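Local coordinates for uncharacterized protein (Bacteroides vulgatus, PDB 4QB7) that probably forms part of the tip of surface fimbriae, the filamentous appendages that mediate cell adhesion and biofilm formation, at residues 89-97 and 141-152. Residues are numbered along the deposited sequence; the frame is centred on the assembly and turned at random.
Sequences KKITFFAYA and VTDCHTAIQDQT. With SO4 (sulfate ion), chain N; SO4 (sulfate ion), chain I; SO4 (sulfate ion), chain L.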
loop_
_atom_site.group_PDB
_atom_site.type_symbol
_atom_site.label_atom_id
_atom_site.label_comp_id
_atom_site.label_asym_id
_atom_site.label_seq_id
_atom_site.Cartn_x
_atom_site.Cartn_y
_atom_site.Cartn_z
ATOM N N LYS A 89 15.095 -31.364 -14.014
ATOM C CA LYS A 89 14.945 -30.589 -12.796
ATOM C C LYS A 89 14.088 -29.357 -13.071
ATOM O O LYS A 89 14.098 -28.820 -14.189
ATOM C CB LYS A 89 16.320 -30.183 -12.250
ATOM C CG LYS A 89 16.977 -31.278 -11.444
ATOM C CD LYS A 89 18.095 -30.739 -10.567
ATOM C CE LYS A 89 19.476 -31.033 -11.089
ATOM N NZ LYS A 89 19.788 -30.207 -12.286
ATOM N N LYS A 90 13.345 -28.922 -12.050
ATOM C CA LYS A 90 12.426 -27.786 -12.108
ATOM C C LYS A 90 12.920 -26.640 -11.232
ATOM O O LYS A 90 13.680 -26.881 -10.284
ATOM C CB LYS A 90 11.018 -28.232 -11.672
ATOM C CG LYS A 90 10.362 -29.188 -12.679
ATOM C CD LYS A 90 8.984 -29.692 -12.261
ATOM C CE LYS A 90 8.483 -30.610 -13.342
ATOM N NZ LYS A 90 7.289 -31.398 -12.958
ATOM N N ILE A 91 12.520 -25.388 -11.565
ATOM C CA ILE A 91 12.861 -24.204 -10.753
ATOM C C ILE A 91 11.587 -23.438 -10.420
ATOM O O ILE A 91 10.780 -23.148 -11.305
ATOM C CB ILE A 91 13.940 -23.263 -11.380
ATOM C CG1 ILE A 91 15.212 -24.043 -11.811
ATOM C CG2 ILE A 91 14.322 -22.139 -10.394
ATOM C CD1 ILE A 91 16.005 -23.249 -12.810
ATOM N N THR A 92 11.399 -23.146 -9.128
ATOM C CA THR A 92 10.269 -22.390 -8.619
ATOM C C THR A 92 10.770 -21.000 -8.242
ATOM O O THR A 92 11.766 -20.849 -7.517
ATOM C CB THR A 92 9.567 -23.133 -7.470
ATOM O OG1 THR A 92 8.796 -24.166 -8.051
ATOM C CG2 THR A 92 8.606 -22.242 -6.691
ATOM N N PHE A 93 10.057 -19.988 -8.741
ATOM C CA PHE A 93 10.394 -18.595 -8.531
ATOM C C PHE A 93 9.361 -17.901 -7.666
ATOM O O PHE A 93 8.193 -18.294 -7.627
ATOM C CB PHE A 93 10.527 -17.874 -9.892
ATOM C CG PHE A 93 11.589 -18.454 -10.804
ATOM C CD1 PHE A 93 11.298 -19.523 -11.647
ATOM C CD2 PHE A 93 12.881 -17.934 -10.817
ATOM C CE1 PHE A 93 12.290 -20.079 -12.467
ATOM C CE2 PHE A 93 13.867 -18.485 -11.640
ATOM C CZ PHE A 93 13.561 -19.543 -12.474
ATOM N N PHE A 94 9.838 -16.874 -6.946
ATOM C CA PHE A 94 9.108 -15.893 -6.139
ATOM C C PHE A 94 9.794 -14.559 -6.365
ATOM O O PHE A 94 10.990 -14.531 -6.670
ATOM C CB PHE A 94 9.082 -16.262 -4.637
ATOM C CG PHE A 94 8.470 -17.603 -4.338
ATOM C CD1 PHE A 94 7.089 -17.749 -4.232
ATOM C CD2 PHE A 94 9.271 -18.729 -4.175
ATOM C CE1 PHE A 94 6.526 -19.000 -3.963
ATOM C CE2 PHE A 94 8.705 -19.977 -3.889
ATOM C CZ PHE A 94 7.339 -20.105 -3.807
ATOM N N ALA A 95 9.069 -13.462 -6.208
ATOM C CA ALA A 95 9.656 -12.142 -6.392
ATOM C C ALA A 95 8.935 -11.126 -5.526
ATOM O O ALA A 95 7.772 -11.340 -5.188
ATOM C CB ALA A 95 9.583 -11.734 -7.855
ATOM N N TYR A 96 9.624 -10.032 -5.174
ATOM C CA TYR A 96 9.064 -8.906 -4.412
ATOM C C TYR A 96 9.665 -7.596 -4.960
ATOM O O TYR A 96 10.698 -7.596 -5.642
ATOM C CB TYR A 96 9.330 -9.054 -2.877
ATOM C CG TYR A 96 10.751 -8.710 -2.496
ATOM C CD1 TYR A 96 11.785 -9.620 -2.694
ATOM C CD2 TYR A 96 11.087 -7.425 -2.060
ATOM C CE1 TYR A 96 13.114 -9.266 -2.479
ATOM C CE2 TYR A 96 12.417 -7.050 -1.872
ATOM C CZ TYR A 96 13.426 -7.976 -2.088
ATOM O OH TYR A 96 14.735 -7.642 -1.862
ATOM N N ALA A 97 9.036 -6.484 -4.628
ATOM C CA ALA A 97 9.523 -5.159 -5.007
ATOM C C ALA A 97 8.950 -4.119 -4.047
ATOM O O ALA A 97 7.882 -4.357 -3.468
ATOM C CB ALA A 97 9.194 -4.824 -6.455
ATOM N N VAL A 141 4.982 -4.983 -3.412
ATOM C CA VAL A 141 4.368 -5.879 -4.384
ATOM C C VAL A 141 5.064 -7.224 -4.305
ATOM O O VAL A 141 6.256 -7.298 -3.997
ATOM C CB VAL A 141 4.317 -5.323 -5.842
ATOM C CG1 VAL A 141 3.486 -4.063 -5.938
ATOM C CG2 VAL A 141 5.695 -5.107 -6.433
ATOM N N THR A 142 4.324 -8.299 -4.525
ATOM C CA THR A 142 4.936 -9.627 -4.505
ATOM C C THR A 142 4.405 -10.455 -5.635
ATOM O O THR A 142 3.373 -10.142 -6.228
ATOM C CB THR A 142 4.738 -10.392 -3.186
ATOM O OG1 THR A 142 3.397 -10.906 -3.155
ATOM C CG2 THR A 142 5.073 -9.569 -1.960
ATOM N N ASP A 143 5.103 -11.540 -5.895
ATOM C CA ASP A 143 4.735 -12.507 -6.888
ATOM C C ASP A 143 4.954 -13.907 -6.331
ATOM O O ASP A 143 6.089 -14.300 -6.079
ATOM C CB ASP A 143 5.530 -12.288 -8.178
ATOM C CG ASP A 143 5.088 -13.193 -9.302
ATOM O OD1 ASP A 143 4.229 -14.069 -9.056
ATOM O OD2 ASP A 143 5.622 -13.053 -10.413
ATOM N N CYS A 144 3.856 -14.639 -6.133
ATOM C CA CYS A 144 3.857 -16.028 -5.700
ATOM C C CYS A 144 2.790 -16.822 -6.494
ATOM O O CYS A 144 2.244 -17.809 -5.997
ATOM C CB CYS A 144 3.680 -16.155 -4.189
ATOM S SG CYS A 144 2.134 -15.471 -3.546
ATOM N N HIS A 145 2.552 -16.420 -7.773
ATOM C CA HIS A 145 1.593 -17.113 -8.632
ATOM C C HIS A 145 2.234 -18.435 -9.138
ATOM O O HIS A 145 3.466 -18.556 -9.229
ATOM C CB HIS A 145 0.985 -16.205 -9.744
ATOM C CG HIS A 145 1.817 -15.915 -10.959
ATOM N ND1 HIS A 145 2.974 -15.147 -10.890
ATOM C CD2 HIS A 145 1.546 -16.160 -12.264
ATOM C CE1 HIS A 145 3.408 -15.017 -12.135
ATOM N NE2 HIS A 145 2.575 -15.593 -13.001
ATOM N N THR A 146 1.373 -19.455 -9.338
ATOM C CA THR A 146 1.736 -20.835 -9.666
ATOM C C THR A 146 2.393 -20.963 -11.041
ATOM O O THR A 146 3.183 -21.877 -11.241
ATOM C CB THR A 146 0.515 -21.763 -9.519
ATOM O OG1 THR A 146 -0.458 -21.438 -10.508
ATOM C CG2 THR A 146 -0.139 -21.659 -8.138
ATOM N N ALA A 147 2.113 -20.037 -11.967
ATOM C CA ALA A 147 2.689 -20.064 -13.308
ATOM C C ALA A 147 4.212 -19.771 -13.313
ATOM O O ALA A 147 4.823 -19.902 -14.360
ATOM C CB ALA A 147 1.958 -19.093 -14.212
ATOM N N ILE A 148 4.830 -19.417 -12.167
ATOM C CA ILE A 148 6.284 -19.238 -12.116
ATOM C C ILE A 148 6.896 -20.314 -11.186
ATOM O O ILE A 148 8.072 -20.240 -10.841
ATOM C CB ILE A 148 6.782 -17.811 -11.814
ATOM C CG1 ILE A 148 6.272 -17.259 -10.461
ATOM C CG2 ILE A 148 6.466 -16.897 -12.993
ATOM C CD1 ILE A 148 7.115 -16.115 -9.898
ATOM N N GLN A 149 6.096 -21.340 -10.843
ATOM C CA GLN A 149 6.497 -22.521 -10.078
ATOM C C GLN A 149 6.659 -23.699 -11.019
ATOM O O GLN A 149 5.961 -23.781 -12.045
ATOM C CB GLN A 149 5.476 -22.861 -8.995
ATOM C CG GLN A 149 5.195 -21.695 -8.095
ATOM C CD GLN A 149 4.210 -22.000 -7.001
ATOM O OE1 GLN A 149 3.606 -23.080 -6.938
ATOM N NE2 GLN A 149 4.021 -21.025 -6.124
ATOM N N ASP A 150 7.585 -24.615 -10.680
ATOM C CA ASP A 150 7.886 -25.833 -11.466
ATOM C C ASP A 150 8.197 -25.496 -12.928
ATOM O O ASP A 150 7.625 -26.082 -13.855
ATOM C CB ASP A 150 6.735 -26.852 -11.379
ATOM C CG ASP A 150 6.532 -27.461 -10.018
ATOM O OD1 ASP A 150 7.522 -27.527 -9.235
ATOM O OD2 ASP A 150 5.404 -27.900 -9.740
ATOM N N GLN A 151 9.107 -24.541 -13.123
ATOM C CA GLN A 151 9.485 -24.101 -14.463
ATOM C C GLN A 151 10.664 -24.882 -15.010
ATOM O O GLN A 151 11.589 -25.247 -14.276
ATOM C CB GLN A 151 9.814 -22.600 -14.463
ATOM C CG GLN A 151 8.643 -21.721 -14.010
ATOM C CD GLN A 151 7.542 -21.671 -15.046
ATOM O OE1 GLN A 151 6.501 -22.327 -14.923
ATOM N NE2 GLN A 151 7.739 -20.872 -16.086
ATOM N N THR A 152 10.591 -25.169 -16.303
ATOM C CA THR A 152 11.664 -25.769 -17.092
ATOM C C THR A 152 11.922 -24.815 -18.260
ATOM O O THR A 152 11.188 -23.842 -18.444
ATOM C CB THR A 152 11.352 -27.194 -17.555
ATOM O OG1 THR A 152 10.379 -27.186 -18.606
ATOM C CG2 THR A 152 10.977 -28.126 -16.418
HETATM S S SO4 N . -2.191 -18.272 -9.747
HETATM O O1 SO4 N . -2.683 -16.888 -9.712
HETATM O O2 SO4 N . -1.493 -18.536 -8.489
HETATM O O3 SO4 N . -3.323 -19.194 -9.839
HETATM O O4 SO4 N . -1.312 -18.455 -10.942
HETATM S S SO4 I . 4.319 -31.495 -11.016
HETATM O O1 SO4 I . 3.685 -30.311 -11.612
HETATM O O2 SO4 I . 3.583 -31.932 -9.833
HETATM O O3 SO4 I . 4.291 -32.584 -11.988
HETATM O O4 SO4 I . 5.697 -31.142 -10.670
HETATM S S SO4 L . 22.482 -28.783 -14.741
HETATM O O1 SO4 L . 22.395 -27.625 -15.646
HETATM O O2 SO4 L . 21.567 -28.599 -13.615
HETATM O O3 SO4 L . 22.130 -30.010 -15.469
HETATM O O4 SO4 L . 23.853 -28.871 -14.233
HETATM O O HOH W 1 10.228 -26.649 -8.668
HETATM O O HOH W 2 5.360 -18.584 -7.224
#
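With OG1 beside its own backbone N (chi1 -77°), Thr92 turns its hydroxyl to Asp150, whose N donates to OG1 over 2.9 Å in a nearly straight bond (169°); Thr92 CG2, anti to the threonine's own backbone N, lies on Gln149 CG. A water joins OG1 to Asp150 OD1, which also accepts from Trp52 N. Ile148 CG1 stands between its backbone N and carbonyl carbon (chi1 59°), which carries CD1 to 3.8 Å from Phe93 CB, while Ile148 O accepts from Phe93 N and lies at the ring edge. Cys144 CB meets the Phe94 ring edge-on, 3.8 Å from CD1. A valine at Thr92 would probably leave Asp150 N without its acceptor and the water without one anchor. Antiparallel pairing runs from Ala97-Val141 to Ala95-Asp143; the chain then loops out through 144-147 and returns to a single bridge, Ile91-Gln151. A second water spans the loop mouth, donating to Phe93 O and His145 O and accepting from Gln149 NE2. Within the loop, Asp143 OD1 takes His145 N in an Asx turn. In the mixed sheet of this fimbrillin-like fold, strand 90-97 pairs on its other edge with strand 40-47, strand 141-143 with strand 159-178, and helix 52-55 packs Trp52 on Thr92 and Gln149.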